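PDB 5Y63: alkyl hydroperoxide reductase, C subunit from Enterococcus faecalis, which probably reduces hydrogen peroxide and organic hydroperoxides to water and alcohols as a thiol-dependent 2-Cys peroxiredoxin, protecting the cell from oxidative stress. Local coordinates for residues N13-L19 / E139-Y145; C24-D29 / K104-A109; Y50-S55 / V89-W93; D64-H68 / A156-V160; Y130-F134 / G151-N155. All coordinates share one frame; numbering follows the deposited sequence.

Contact 1. Residues N13-L19 / E139-Y145; sequences NLINQKL and EGDIKSY
N16 N donates to I142 O at 2.8 Å, I142 N returns a hydrogen bond to Q17 O at 3.2 Å, and L19 N reaches G140 O at 3.0 Å. These main-chain bonds lace the N-terminal loop to the beginning of strand 142-148. A further amide bond goes to a side chain: L14 N points at Y145 OH, 3.1 Å away and fairly straight (160° at the hydrogen). The phenol can meet it because chi1 of 60° puts the Y145 ring between its own backbone N and carbonyl carbon. A weak bond, 3.4 Å from K143 NZ to N16 OD1, joins two polar ends at the surface.

In shape, L14 to Q17 is a type II beta turn, and K18 then makes a single beta bridge with D141. Next along the strand, K143 and S144 both face I135 in a classic beta bulge, after which S144 and Y145 pair antiparallel with a strand of the second subunit, carrying the sheet across the dimer interface.

Apolar contact comes from I142 CD1 against L14 CB (3.6 Å) and from I15 CD1, which approaches Y145 CE1 obliquely at 3.6 Å.

Charge enters through K18, whose chain, bent at chi2 and chi4, runs alongside D141; the K18 NZ to D141 OD1 salt bridge is long, 3.8 Å, with the E139 carboxylate a little farther off.

Contact 2. Residues C24-D29 / K104-A109; sequences CDAYHD and KYPMLA
A26 with L108 and Y27 with M107 are antiparallel partners in the central sheet of the thioredoxin-like fold, where strand 23-28 runs beside strand 107-109 at 151° between their directions. On its other flank, strand 107-109 lies parallel to strand 77-83.

Y27 and M107 form the hydrogen-bonded pair, with Y27 N to M107 O at 2.9 Å and M107 N to Y27 O at 2.8 Å; A109 N continues the ladder to D25 O at 2.9 Å. A26 and L108 are the non-hydrogen-bonded pair. Their side chains share one face of the sheet, A26 CB touching L108 CD2 at 3.8 Å, next to V35 of strand 31-36. The other face carries Y27 and M107, which run alongside each other. There M107 SD meets the ring edge at Y27 CD2 (4.0 Å), a Met-aromatic contact under helix 87-96. The M107 side chain is about 8 Å from that of C58, the predicted peroxidatic cysteine.

Past the ladder, H28 turns its imidazole over P106, with CG anti to the backbone N (chi1 -161°). P106 CD makes a CH-pi contact 3.9 Å from the H28 ring centroid, set toward the rim. At the exposed end K104 bends at chi2 and reaches across D29, leaving K104 NZ 3.6 Å from D29 OD1 in a salt bridge.

Contact 3. Residues Y50-S55 / V89-W93; sequences YPADFS and VHKAW
D53 sends its carboxylate to H90: H90 ND1 donates to the syn lone pair of D53 OD2 at 2.7 Å, in a bent bond (141° at the hydrogen). The other oxygen is taken as well, since Y50 OH donates to D53 OD1 at 2.8 Å, so the group is held at both ends. To reach it, Y50 CG sits between backbone N and carbonyl carbon (chi1 67°).

W93, its CG anti to the backbone N (chi1 -163°), slides the indole beneath the loop. D53 CA sits over the centre of its six-membered ring, 3.8 Å from the centroid, in a CH-pi contact. The F54 ring meets the indole obliquely, W93 CD1 lying above the phenyl centre, while Y50 is nearly parallel to the indole but slid aside, with Y50 CE2 to W93 CZ3 at 3.5 Å.

This aromatic cluster pins the loop between strand 44-49 and helix 58-67, which carries C58, against helix 87-96; A92 and F54 pack on a third subunit of the decamer.

Contact 4. Residues D64-H68 / A156-V160; sequences DMQEH and AEELV
H68 ND1 donates to D64 O at 2.7 Å, nearly straight (165°) and in the imidazole plane, and both residues close on the methyl of A156. The bond fixes the ring's rotation, placing H68 ND1 3.6 Å from A156 CB; D64 O lies at the same 3.6 Å from A156 CB.

The far side of the ring looks to E157. Here H68 NE2 comes within 3.5 Å of E157 CG, and a water 2.7 Å from H68 NE2 donates to E157 OE2 at 2.9 Å, bridging the two side chains.

Deeper in, the contact is apolar. M65, folded by bends at chi2 and chi3, brings SD to 3.9 Å from L159 CD2, the M65 chain laid across that of L159.

The contact joins the end of helix 58-67 to the first turn of helix 156-171. M65 and L159 together rest on I46 and F48 of strand 44-49, while V160 turns to H71 and L72 of helix 69-74, for which H68 is the N-cap residue.

Contact 5. Residues Y130-F134 / G151-N155; sequences YRASF and GIGRN
The tight half of this contact is R154 laid over the backbone of strand 131-134. Its chain bends at chi3 (-72°) and brings one face of the guanidinium down on R131, with R154 NH1 3.5 Å and R154 CZ 3.6 Å from R131 CB. In the plane of the same group, R154 NH2 donates to S133 OG at 3.1 Å, a bond of 157° that helps fix the guanidinium's rotation. R154 NH1 has partners of its own in F49 O and the carboxylate of E61.

E61 also takes a salt bridge from R131 NH1, so the two arginines, R131 NH1 and R154 NH1 only 4.3 Å apart, share one anion between them. The position of R131 is consistent with the active-site arginine of peroxiredoxins: its side chain comes within about 4 Å of that of C58, the predicted peroxidatic cysteine. R131 is itself the centre of an inverse gamma turn at the start of the strand.

Around G151 to G153 the contact is looser. R131 is extended from CG to NE and merely passes the loop, R131 CD at 3.4 Å from I152 O and R131 NE at 3.8 Å from G151 N, which lies at the guanidinium's edge. Both glycines are partly open to solvent, and G153 O accepts a hydrogen bond from R161 of the second subunit. Two residues on, N155 is the N-cap of helix 156-171, its OD1 making a weak hydrogen bond to E157 N.

Contacts 3 and 5 meet at the predicted catalytic cysteine: the side chains of Y50 and R131 each lie about 4 Å from that of C58, and P51 CD comes to 3.3 Å from R131 NH1. Contact 2 backs this site, with L108 O 3.2 Å from H90 NE2 in a probable hydrogen bond and M107 CE 3.6 Å from Y50 OH. Contact 4 touches contact 2 through Q66 OE1 and K104 N (2.9 Å) and contact 5 through L159 CD2 and S133 OG (3.7 Å). Contact 1, centred about 27 Å from the centre of contact 3, adjoins contact 5 along neighbouring strands, and both reach the second subunit.

Contact 1. Residues N13-L19 / E139-Y145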
# COMPACT_ATOMS: atom_id res chain seq x y z
N ASN A 13 19.84 -10.95 -18.58
CA ASN A 13 21.08 -10.93 -19.35
C ASN A 13 21.34 -9.54 -19.90
O ASN A 13 20.42 -8.73 -20.03
CB ASN A 13 21.07 -11.97 -20.48
CG ASN A 13 20.05 -11.65 -21.56
OD1 ASN A 13 20.40 -11.13 -22.62
ND2 ASN A 13 18.78 -11.97 -21.30
N LEU A 14 22.61 -9.26 -20.21
CA LEU A 14 23.04 -7.91 -20.56
C LEU A 14 23.32 -7.72 -22.05
O LEU A 14 23.86 -6.69 -22.43
CB LEU A 14 24.29 -7.55 -19.75
CG LEU A 14 24.20 -7.71 -18.24
CD1 LEU A 14 25.52 -7.33 -17.60
CD2 LEU A 14 23.07 -6.86 -17.67
N ILE A 15 22.94 -8.69 -22.88
CA ILE A 15 23.18 -8.57 -24.32
C ILE A 15 22.42 -7.35 -24.83
O ILE A 15 21.23 -7.19 -24.55
CB ILE A 15 22.77 -9.83 -25.11
CG1 ILE A 15 23.50 -11.08 -24.58
CG2 ILE A 15 23.05 -9.66 -26.59
CD1 ILE A 15 25.01 -11.02 -24.64
N ASN A 16 23.12 -6.49 -25.57
CA ASN A 16 22.57 -5.22 -26.07
C ASN A 16 22.11 -4.26 -24.96
O ASN A 16 21.11 -3.57 -25.10
CB ASN A 16 21.43 -5.47 -27.07
CG ASN A 16 21.87 -6.28 -28.27
OD1 ASN A 16 23.00 -6.14 -28.74
ND2 ASN A 16 20.98 -7.13 -28.77
N GLN A 17 22.86 -4.23 -23.86
CA GLN A 17 22.66 -3.23 -22.81
C GLN A 17 23.81 -2.23 -22.83
O GLN A 17 24.97 -2.63 -22.84
CB GLN A 17 22.55 -3.88 -21.43
CG GLN A 17 21.30 -4.72 -21.23
CD GLN A 17 20.02 -3.90 -21.28
OE1 GLN A 17 20.03 -2.69 -21.06
NE2 GLN A 17 18.90 -4.57 -21.57
N LYS A 18 23.47 -0.95 -22.84
CA LYS A 18 24.46 0.13 -22.86
C LYS A 18 25.18 0.24 -21.53
O LYS A 18 24.59 -0.01 -20.47
CB LYS A 18 23.78 1.47 -23.18
CG LYS A 18 23.41 1.65 -24.64
CD LYS A 18 24.50 2.39 -25.41
CE LYS A 18 24.25 2.43 -26.91
NZ LYS A 18 22.83 2.67 -27.29
N LEU A 19 26.46 0.61 -21.57
CA LEU A 19 27.21 0.91 -20.35
C LEU A 19 26.61 2.13 -19.65
O LEU A 19 26.33 3.15 -20.29
CB LEU A 19 28.68 1.20 -20.65
CG LEU A 19 29.57 0.06 -21.14
CD1 LEU A 19 30.97 0.58 -21.41
CD2 LEU A 19 29.62 -1.08 -20.13
N GLU A 139 29.84 1.49 -29.51
CA GLU A 139 28.66 2.25 -29.11
C GLU A 139 28.25 1.98 -27.66
O GLU A 139 27.31 2.59 -27.15
CB GLU A 139 27.50 1.95 -30.06
CG GLU A 139 26.44 3.05 -30.11
CD GLU A 139 25.54 2.99 -31.34
OE1 GLU A 139 26.01 2.54 -32.41
OE2 GLU A 139 24.37 3.41 -31.25
N GLY A 140 28.95 1.06 -26.99
CA GLY A 140 28.75 0.79 -25.57
C GLY A 140 27.85 -0.40 -25.26
O GLY A 140 27.47 -0.61 -24.11
N ASP A 141 27.51 -1.18 -26.29
CA ASP A 141 26.60 -2.31 -26.15
C ASP A 141 27.37 -3.58 -25.79
O ASP A 141 28.39 -3.88 -26.40
CB ASP A 141 25.84 -2.54 -27.45
CG ASP A 141 24.98 -1.36 -27.85
OD1 ASP A 141 24.31 -0.78 -26.96
OD2 ASP A 141 24.96 -1.02 -29.05
N ILE A 142 26.86 -4.32 -24.81
CA ILE A 142 27.45 -5.60 -24.42
C ILE A 142 27.04 -6.66 -25.44
O ILE A 142 25.85 -6.87 -25.67
CB ILE A 142 26.99 -6.01 -23.01
CG1 ILE A 142 27.48 -5.00 -21.97
CG2 ILE A 142 27.51 -7.41 -22.67
CD1 ILE A 142 26.71 -5.03 -20.67
N LYS A 143 28.04 -7.31 -26.03
CA LYS A 143 27.81 -8.24 -27.15
C LYS A 143 27.96 -9.71 -26.77
O LYS A 143 27.24 -10.56 -27.28
CB LYS A 143 28.76 -7.90 -28.31
CG LYS A 143 28.53 -6.52 -28.91
CD LYS A 143 27.12 -6.38 -29.48
CE LYS A 143 26.94 -5.06 -30.20
NZ LYS A 143 25.53 -4.85 -30.64
N SER A 144 28.92 -10.01 -25.91
CA SER A 144 29.06 -11.37 -25.40
C SER A 144 29.87 -11.34 -24.13
O SER A 144 30.71 -10.45 -23.93
CB SER A 144 29.74 -12.29 -26.43
OG SER A 144 31.15 -12.27 -26.30
N TYR A 145 29.62 -12.30 -23.25
CA TYR A 145 30.32 -12.34 -21.99
C TYR A 145 30.35 -13.72 -21.35
O TYR A 145 29.67 -14.64 -21.79
CB TYR A 145 29.74 -11.29 -21.03
CG TYR A 145 28.28 -11.44 -20.68
CD1 TYR A 145 27.29 -10.92 -21.52
CD2 TYR A 145 27.89 -12.05 -19.50
CE1 TYR A 145 25.95 -11.04 -21.19
CE2 TYR A 145 26.55 -12.17 -19.17
CZ TYR A 145 25.59 -11.66 -20.01
OH TYR A 145 24.26 -11.77 -19.68

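Contact 2. Residues C24-D29 / K104-A109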
# COMPACT_ATOMS: atom_id res chain seq x y z
N CYS A 24 36.00 6.20 -12.64
CA CYS A 24 36.79 5.51 -11.62
C CYS A 24 38.28 5.68 -11.82
O CYS A 24 38.74 6.09 -12.89
CB CYS A 24 36.45 4.02 -11.61
SG CYS A 24 37.19 3.08 -12.96
N ASP A 25 39.04 5.35 -10.78
CA ASP A 25 40.50 5.40 -10.83
C ASP A 25 41.05 4.19 -11.56
O ASP A 25 40.43 3.13 -11.59
CB ASP A 25 41.08 5.44 -9.41
CG ASP A 25 40.65 6.67 -8.64
OD1 ASP A 25 40.80 7.79 -9.17
OD2 ASP A 25 40.16 6.52 -7.50
N ALA A 26 42.23 4.36 -12.15
CA ALA A 26 42.91 3.29 -12.89
C ALA A 26 44.42 3.33 -12.68
O ALA A 26 44.96 4.30 -12.13
CB ALA A 26 42.58 3.39 -14.37
N TYR A 27 45.09 2.27 -13.10
CA TYR A 27 46.54 2.19 -13.10
C TYR A 27 46.99 1.81 -14.50
O TYR A 27 46.56 0.78 -15.02
CB TYR A 27 47.02 1.16 -12.08
CG TYR A 27 48.52 0.95 -12.07
CD1 TYR A 27 49.38 1.90 -11.52
CD2 TYR A 27 49.08 -0.21 -12.62
CE1 TYR A 27 50.75 1.71 -11.52
CE2 TYR A 27 50.45 -0.41 -12.62
CZ TYR A 27 51.28 0.55 -12.07
OH TYR A 27 52.64 0.35 -12.06
N HIS A 28 47.83 2.64 -15.10
CA HIS A 28 48.17 2.52 -16.52
C HIS A 28 49.61 2.96 -16.76
O HIS A 28 49.93 4.14 -16.63
CB HIS A 28 47.21 3.38 -17.34
CG HIS A 28 47.13 3.00 -18.79
ND1 HIS A 28 46.20 3.53 -19.65
CD2 HIS A 28 47.87 2.12 -19.52
CE1 HIS A 28 46.37 3.01 -20.85
NE2 HIS A 28 47.37 2.15 -20.80
N ASP A 29 50.47 2.01 -17.12
CA ASP A 29 51.89 2.28 -17.36
C ASP A 29 52.53 3.08 -16.22
O ASP A 29 52.99 4.20 -16.41
CB ASP A 29 52.08 3.02 -18.70
CG ASP A 29 51.92 2.11 -19.89
OD1 ASP A 29 52.79 1.23 -20.08
OD2 ASP A 29 50.94 2.27 -20.65
N LYS A 104 50.59 -3.59 -19.97
CA LYS A 104 50.53 -2.26 -20.58
C LYS A 104 49.12 -1.69 -20.59
O LYS A 104 48.95 -0.48 -20.74
CB LYS A 104 51.08 -2.31 -22.01
CG LYS A 104 52.58 -2.57 -22.11
CD LYS A 104 53.38 -1.37 -21.60
CE LYS A 104 54.87 -1.53 -21.88
NZ LYS A 104 55.61 -0.26 -21.65
N TYR A 105 48.11 -2.55 -20.44
CA TYR A 105 46.71 -2.10 -20.47
C TYR A 105 46.29 -1.47 -19.14
O TYR A 105 46.94 -1.69 -18.12
CB TYR A 105 45.75 -3.24 -20.88
CG TYR A 105 45.88 -4.56 -20.14
CD1 TYR A 105 45.29 -4.74 -18.89
CD2 TYR A 105 46.54 -5.64 -20.71
CE1 TYR A 105 45.39 -5.95 -18.22
CE2 TYR A 105 46.65 -6.85 -20.05
CZ TYR A 105 46.07 -7.00 -18.80
OH TYR A 105 46.18 -8.21 -18.14
N PRO A 106 45.21 -0.65 -19.16
CA PRO A 106 44.75 0.02 -17.94
C PRO A 106 44.05 -0.93 -16.96
O PRO A 106 43.13 -1.65 -17.34
CB PRO A 106 43.77 1.07 -18.46
CG PRO A 106 43.32 0.57 -19.78
CD PRO A 106 44.49 -0.16 -20.35
N MET A 107 44.49 -0.90 -15.70
CA MET A 107 43.89 -1.70 -14.64
C MET A 107 42.92 -0.84 -13.82
O MET A 107 43.34 -0.01 -13.02
CB MET A 107 44.98 -2.25 -13.72
CG MET A 107 46.07 -3.02 -14.44
SD MET A 107 47.29 -3.68 -13.29
CE MET A 107 46.37 -5.06 -12.59
N LEU A 108 41.62 -1.05 -14.04
CA LEU A 108 40.59 -0.28 -13.35
C LEU A 108 40.44 -0.72 -11.90
O LEU A 108 40.51 -1.91 -11.60
CB LEU A 108 39.24 -0.40 -14.07
CG LEU A 108 39.17 -0.02 -15.55
CD1 LEU A 108 37.73 -0.07 -16.02
CD2 LEU A 108 39.76 1.36 -15.81
N ALA A 109 40.24 0.25 -11.02
CA ALA A 109 39.96 -0.02 -9.61
C ALA A 109 38.47 0.13 -9.38
O ALA A 109 37.83 1.02 -9.95
CB ALA A 109 40.73 0.94 -8.73

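Contact 3. Residues Y50-S55 / V89-W93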
# COMPACT_ATOMS: atom_id res chain seq x y z
N TYR A 50 38.48 -9.91 -12.27
CA TYR A 50 39.21 -10.95 -11.56
C TYR A 50 39.12 -10.73 -10.04
O TYR A 50 38.96 -9.60 -9.60
CB TYR A 50 40.68 -11.00 -12.03
CG TYR A 50 41.47 -9.77 -11.65
CD1 TYR A 50 41.38 -8.60 -12.41
CD2 TYR A 50 42.30 -9.76 -10.54
CE1 TYR A 50 42.09 -7.47 -12.06
CE2 TYR A 50 43.02 -8.64 -10.19
CZ TYR A 50 42.91 -7.49 -10.95
OH TYR A 50 43.62 -6.37 -10.61
N PRO A 51 39.22 -11.82 -9.25
CA PRO A 51 38.91 -11.74 -7.81
C PRO A 51 39.80 -10.84 -6.96
O PRO A 51 39.28 -9.95 -6.28
CB PRO A 51 39.03 -13.20 -7.34
CG PRO A 51 38.89 -14.02 -8.58
CD PRO A 51 39.52 -13.20 -9.66
N ALA A 52 41.11 -11.06 -6.97
CA ALA A 52 41.99 -10.39 -6.02
C ALA A 52 43.42 -10.18 -6.51
O ALA A 52 43.98 -11.02 -7.20
CB ALA A 52 42.01 -11.16 -4.71
N ASP A 53 44.00 -9.04 -6.12
CA ASP A 53 45.42 -8.79 -6.32
C ASP A 53 46.23 -9.63 -5.34
O ASP A 53 45.70 -10.17 -4.37
CB ASP A 53 45.75 -7.31 -6.13
CG ASP A 53 45.19 -6.44 -7.24
OD1 ASP A 53 44.20 -6.84 -7.88
OD2 ASP A 53 45.75 -5.34 -7.47
N PHE A 54 47.53 -9.70 -5.58
CA PHE A 54 48.45 -10.57 -4.84
C PHE A 54 47.86 -11.97 -4.65
O PHE A 54 47.82 -12.50 -3.54
CB PHE A 54 48.83 -9.92 -3.51
CG PHE A 54 49.65 -8.67 -3.68
CD1 PHE A 54 49.03 -7.46 -3.94
CD2 PHE A 54 51.03 -8.72 -3.60
CE1 PHE A 54 49.78 -6.30 -4.10
CE2 PHE A 54 51.79 -7.57 -3.76
CZ PHE A 54 51.16 -6.36 -4.01
N SER A 55 47.41 -12.55 -5.76
CA SER A 55 46.85 -13.89 -5.79
C SER A 55 47.69 -14.76 -6.71
O SER A 55 48.61 -14.27 -7.37
CB SER A 55 45.39 -13.84 -6.27
OG SER A 55 44.72 -15.05 -5.98
N VAL A 89 46.59 -0.37 -4.71
CA VAL A 89 46.99 -1.77 -4.61
C VAL A 89 47.53 -2.30 -5.94
O VAL A 89 48.47 -3.10 -5.95
CB VAL A 89 45.81 -2.66 -4.14
CG1 VAL A 89 46.19 -4.13 -4.16
CG2 VAL A 89 45.37 -2.26 -2.74
N HIS A 90 46.93 -1.87 -7.05
CA HIS A 90 47.38 -2.28 -8.38
C HIS A 90 48.83 -1.86 -8.62
O HIS A 90 49.61 -2.64 -9.17
CB HIS A 90 46.49 -1.69 -9.47
CG HIS A 90 45.08 -2.19 -9.46
ND1 HIS A 90 44.75 -3.49 -9.10
CD2 HIS A 90 43.91 -1.59 -9.78
CE1 HIS A 90 43.44 -3.65 -9.19
NE2 HIS A 90 42.91 -2.51 -9.60
N LYS A 91 49.18 -0.65 -8.21
CA LYS A 91 50.54 -0.14 -8.36
C LYS A 91 51.56 -1.02 -7.63
O LYS A 91 52.60 -1.37 -8.18
CB LYS A 91 50.64 1.30 -7.84
CG LYS A 91 52.01 1.94 -8.02
CD LYS A 91 52.01 3.37 -7.53
CE LYS A 91 53.41 3.86 -7.17
NZ LYS A 91 53.37 5.09 -6.34
N ALA A 92 51.24 -1.37 -6.38
CA ALA A 92 52.11 -2.24 -5.59
C ALA A 92 52.22 -3.64 -6.18
O ALA A 92 53.28 -4.27 -6.12
CB ALA A 92 51.60 -2.31 -4.16
N TRP A 93 51.12 -4.13 -6.76
CA TRP A 93 51.09 -5.45 -7.39
C TRP A 93 51.96 -5.49 -8.65
O TRP A 93 52.58 -6.51 -8.95
CB TRP A 93 49.64 -5.84 -7.71
CG TRP A 93 49.43 -7.30 -7.98
CD1 TRP A 93 50.16 -8.35 -7.49
CD2 TRP A 93 48.38 -7.88 -8.77
NE1 TRP A 93 49.64 -9.54 -7.95
CE2 TRP A 93 48.55 -9.28 -8.74
CE3 TRP A 93 47.32 -7.35 -9.52
CZ2 TRP A 93 47.69 -10.16 -9.41
CZ3 TRP A 93 46.47 -8.22 -10.19
CH2 TRP A 93 46.67 -9.61 -10.13

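Contact 4. Residues D64-H68 / A156-V160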
# COMPACT_ATOMS: atom_id res chain seq x y z
N ASP A 64 48.44 -13.60 -19.64
CA ASP A 64 48.03 -14.13 -20.94
C ASP A 64 47.20 -13.12 -21.74
O ASP A 64 47.21 -13.15 -22.97
CB ASP A 64 47.25 -15.45 -20.78
CG ASP A 64 48.17 -16.65 -20.57
OD1 ASP A 64 49.17 -16.79 -21.32
OD2 ASP A 64 47.90 -17.46 -19.66
N MET A 65 46.49 -12.24 -21.05
CA MET A 65 45.80 -11.13 -21.71
C MET A 65 46.79 -10.10 -22.24
O MET A 65 46.52 -9.44 -23.24
CB MET A 65 44.80 -10.46 -20.76
CG MET A 65 43.50 -11.22 -20.59
SD MET A 65 42.53 -11.29 -22.12
CE MET A 65 41.87 -9.63 -22.21
N GLN A 66 47.93 -9.96 -21.57
CA GLN A 66 48.99 -9.06 -22.03
C GLN A 66 49.63 -9.55 -23.33
O GLN A 66 49.88 -8.76 -24.23
CB GLN A 66 50.06 -8.87 -20.94
CG GLN A 66 51.24 -7.99 -21.35
CD GLN A 66 50.81 -6.67 -21.97
OE1 GLN A 66 49.89 -6.01 -21.49
NE2 GLN A 66 51.48 -6.27 -23.05
N GLU A 67 49.87 -10.86 -23.42
CA GLU A 67 50.44 -11.45 -24.64
C GLU A 67 49.59 -11.17 -25.87
O GLU A 67 50.12 -10.93 -26.96
CB GLU A 67 50.61 -12.96 -24.47
CG GLU A 67 51.71 -13.36 -23.51
CD GLU A 67 51.82 -14.87 -23.35
OE1 GLU A 67 51.87 -15.57 -24.38
OE2 GLU A 67 51.87 -15.34 -22.19
N HIS A 68 48.27 -11.18 -25.70
CA HIS A 68 47.34 -10.95 -26.81
C HIS A 68 46.87 -9.50 -26.89
O HIS A 68 45.98 -9.18 -27.68
CB HIS A 68 46.13 -11.87 -26.68
CG HIS A 68 46.47 -13.32 -26.63
ND1 HIS A 68 46.92 -13.95 -25.49
CD2 HIS A 68 46.44 -14.28 -27.59
CE1 HIS A 68 47.15 -15.23 -25.74
NE2 HIS A 68 46.86 -15.45 -27.01
N ALA A 156 42.61 -16.76 -22.94
CA ALA A 156 42.70 -15.50 -23.68
C ALA A 156 42.44 -15.66 -25.18
O ALA A 156 41.85 -14.77 -25.80
CB ALA A 156 44.07 -14.87 -23.46
N GLU A 157 42.86 -16.78 -25.75
CA GLU A 157 42.68 -17.04 -27.18
C GLU A 157 41.21 -17.08 -27.57
O GLU A 157 40.80 -16.47 -28.56
CB GLU A 157 43.36 -18.35 -27.59
CG GLU A 157 44.88 -18.30 -27.53
CD GLU A 157 45.53 -19.61 -27.95
OE1 GLU A 157 44.82 -20.63 -28.08
OE2 GLU A 157 46.76 -19.62 -28.15
N GLU A 158 40.42 -17.81 -26.78
CA GLU A 158 38.97 -17.88 -26.98
C GLU A 158 38.33 -16.50 -26.86
O GLU A 158 37.45 -16.15 -27.64
CB GLU A 158 38.34 -18.85 -25.98
CG GLU A 158 36.82 -18.92 -26.00
CD GLU A 158 36.24 -19.41 -27.31
OE1 GLU A 158 36.99 -19.99 -28.14
OE2 GLU A 158 35.03 -19.23 -27.53
N LEU A 159 38.79 -15.72 -25.89
CA LEU A 159 38.28 -14.37 -25.66
C LEU A 159 38.61 -13.42 -26.81
O LEU A 159 37.86 -12.48 -27.07
CB LEU A 159 38.82 -13.82 -24.34
CG LEU A 159 38.23 -12.51 -23.82
CD1 LEU A 159 36.71 -12.52 -23.85
CD2 LEU A 159 38.73 -12.24 -22.41
N VAL A 160 39.72 -13.67 -27.50
CA VAL A 160 40.06 -12.93 -28.71
C VAL A 160 39.18 -13.40 -29.88
O VAL A 160 38.73 -12.59 -30.68
CB VAL A 160 41.55 -13.07 -29.08
CG1 VAL A 160 41.84 -12.44 -30.44
CG2 VAL A 160 42.43 -12.43 -28.02
O HOH W 1 48.61 -17.43 -27.46

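Contact 5. Residues Y130-F134 / G151-N155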
# COMPACT_ATOMS: atom_id res chain seq x y z
N TYR A 130 33.85 -12.05 -9.71
CA TYR A 130 34.04 -13.35 -10.34
C TYR A 130 35.00 -13.22 -11.52
O TYR A 130 35.35 -12.12 -11.93
CB TYR A 130 32.69 -13.93 -10.79
CG TYR A 130 31.95 -14.66 -9.70
CD1 TYR A 130 32.39 -15.90 -9.24
CD2 TYR A 130 30.81 -14.12 -9.11
CE1 TYR A 130 31.73 -16.58 -8.24
CE2 TYR A 130 30.13 -14.79 -8.11
CZ TYR A 130 30.60 -16.02 -7.68
OH TYR A 130 29.93 -16.69 -6.69
N ARG A 131 35.43 -14.36 -12.05
CA ARG A 131 36.26 -14.38 -13.25
C ARG A 131 35.38 -14.18 -14.47
O ARG A 131 35.05 -15.13 -15.18
CB ARG A 131 37.05 -15.68 -13.34
CG ARG A 131 38.06 -15.82 -12.23
CD ARG A 131 39.01 -16.98 -12.43
NE ARG A 131 39.77 -17.21 -11.20
CZ ARG A 131 40.78 -16.46 -10.78
NH1 ARG A 131 41.22 -15.42 -11.48
NH2 ARG A 131 41.38 -16.76 -9.63
N ALA A 132 35.00 -12.93 -14.69
CA ALA A 132 34.09 -12.57 -15.76
C ALA A 132 34.79 -11.74 -16.83
O ALA A 132 35.73 -10.98 -16.55
CB ALA A 132 32.91 -11.80 -15.19
N SER A 133 34.33 -11.90 -18.06
CA SER A 133 34.83 -11.15 -19.20
C SER A 133 33.65 -10.65 -20.01
O SER A 133 32.68 -11.37 -20.19
CB SER A 133 35.72 -12.03 -20.08
OG SER A 133 36.77 -12.61 -19.32
N PHE A 134 33.73 -9.40 -20.49
CA PHE A 134 32.67 -8.79 -21.28
C PHE A 134 33.24 -8.11 -22.52
O PHE A 134 34.14 -7.28 -22.41
CB PHE A 134 31.92 -7.76 -20.44
CG PHE A 134 31.19 -8.34 -19.26
CD1 PHE A 134 31.86 -8.57 -18.06
CD2 PHE A 134 29.84 -8.65 -19.35
CE1 PHE A 134 31.19 -9.10 -16.98
CE2 PHE A 134 29.17 -9.19 -18.26
CZ PHE A 134 29.84 -9.41 -17.07
N GLY A 151 38.59 -20.16 -9.19
CA GLY A 151 39.27 -21.43 -9.45
C GLY A 151 39.18 -21.94 -10.88
O GLY A 151 40.04 -22.71 -11.31
N ILE A 152 38.15 -21.52 -11.61
CA ILE A 152 38.00 -21.89 -13.02
C ILE A 152 38.64 -20.82 -13.90
O ILE A 152 38.03 -19.78 -14.18
CB ILE A 152 36.52 -22.10 -13.40
CG1 ILE A 152 35.91 -23.21 -12.53
CG2 ILE A 152 36.39 -22.45 -14.87
CD1 ILE A 152 34.39 -23.27 -12.57
N GLY A 153 39.88 -21.07 -14.33
CA GLY A 153 40.64 -20.12 -15.13
C GLY A 153 40.14 -19.95 -16.56
O GLY A 153 39.41 -20.79 -17.08
N ARG A 154 40.55 -18.85 -17.19
CA ARG A 154 40.08 -18.48 -18.53
C ARG A 154 41.12 -18.74 -19.61
O ARG A 154 42.27 -19.06 -19.32
CB ARG A 154 39.68 -16.99 -18.55
CG ARG A 154 38.26 -16.74 -18.05
CD ARG A 154 38.04 -15.28 -17.70
NE ARG A 154 38.74 -14.89 -16.48
CZ ARG A 154 38.67 -13.69 -15.91
NH1 ARG A 154 39.35 -13.45 -14.80
NH2 ARG A 154 37.93 -12.73 -16.45
N ASN A 155 40.68 -18.61 -20.87
CA ASN A 155 41.54 -18.75 -22.04
C ASN A 155 41.48 -17.48 -22.89
O ASN A 155 40.45 -17.17 -23.49
CB ASN A 155 41.10 -19.97 -22.87
CG ASN A 155 41.98 -20.21 -24.08
OD1 ASN A 155 43.16 -19.83 -24.10
ND2 ASN A 155 41.42 -20.84 -25.10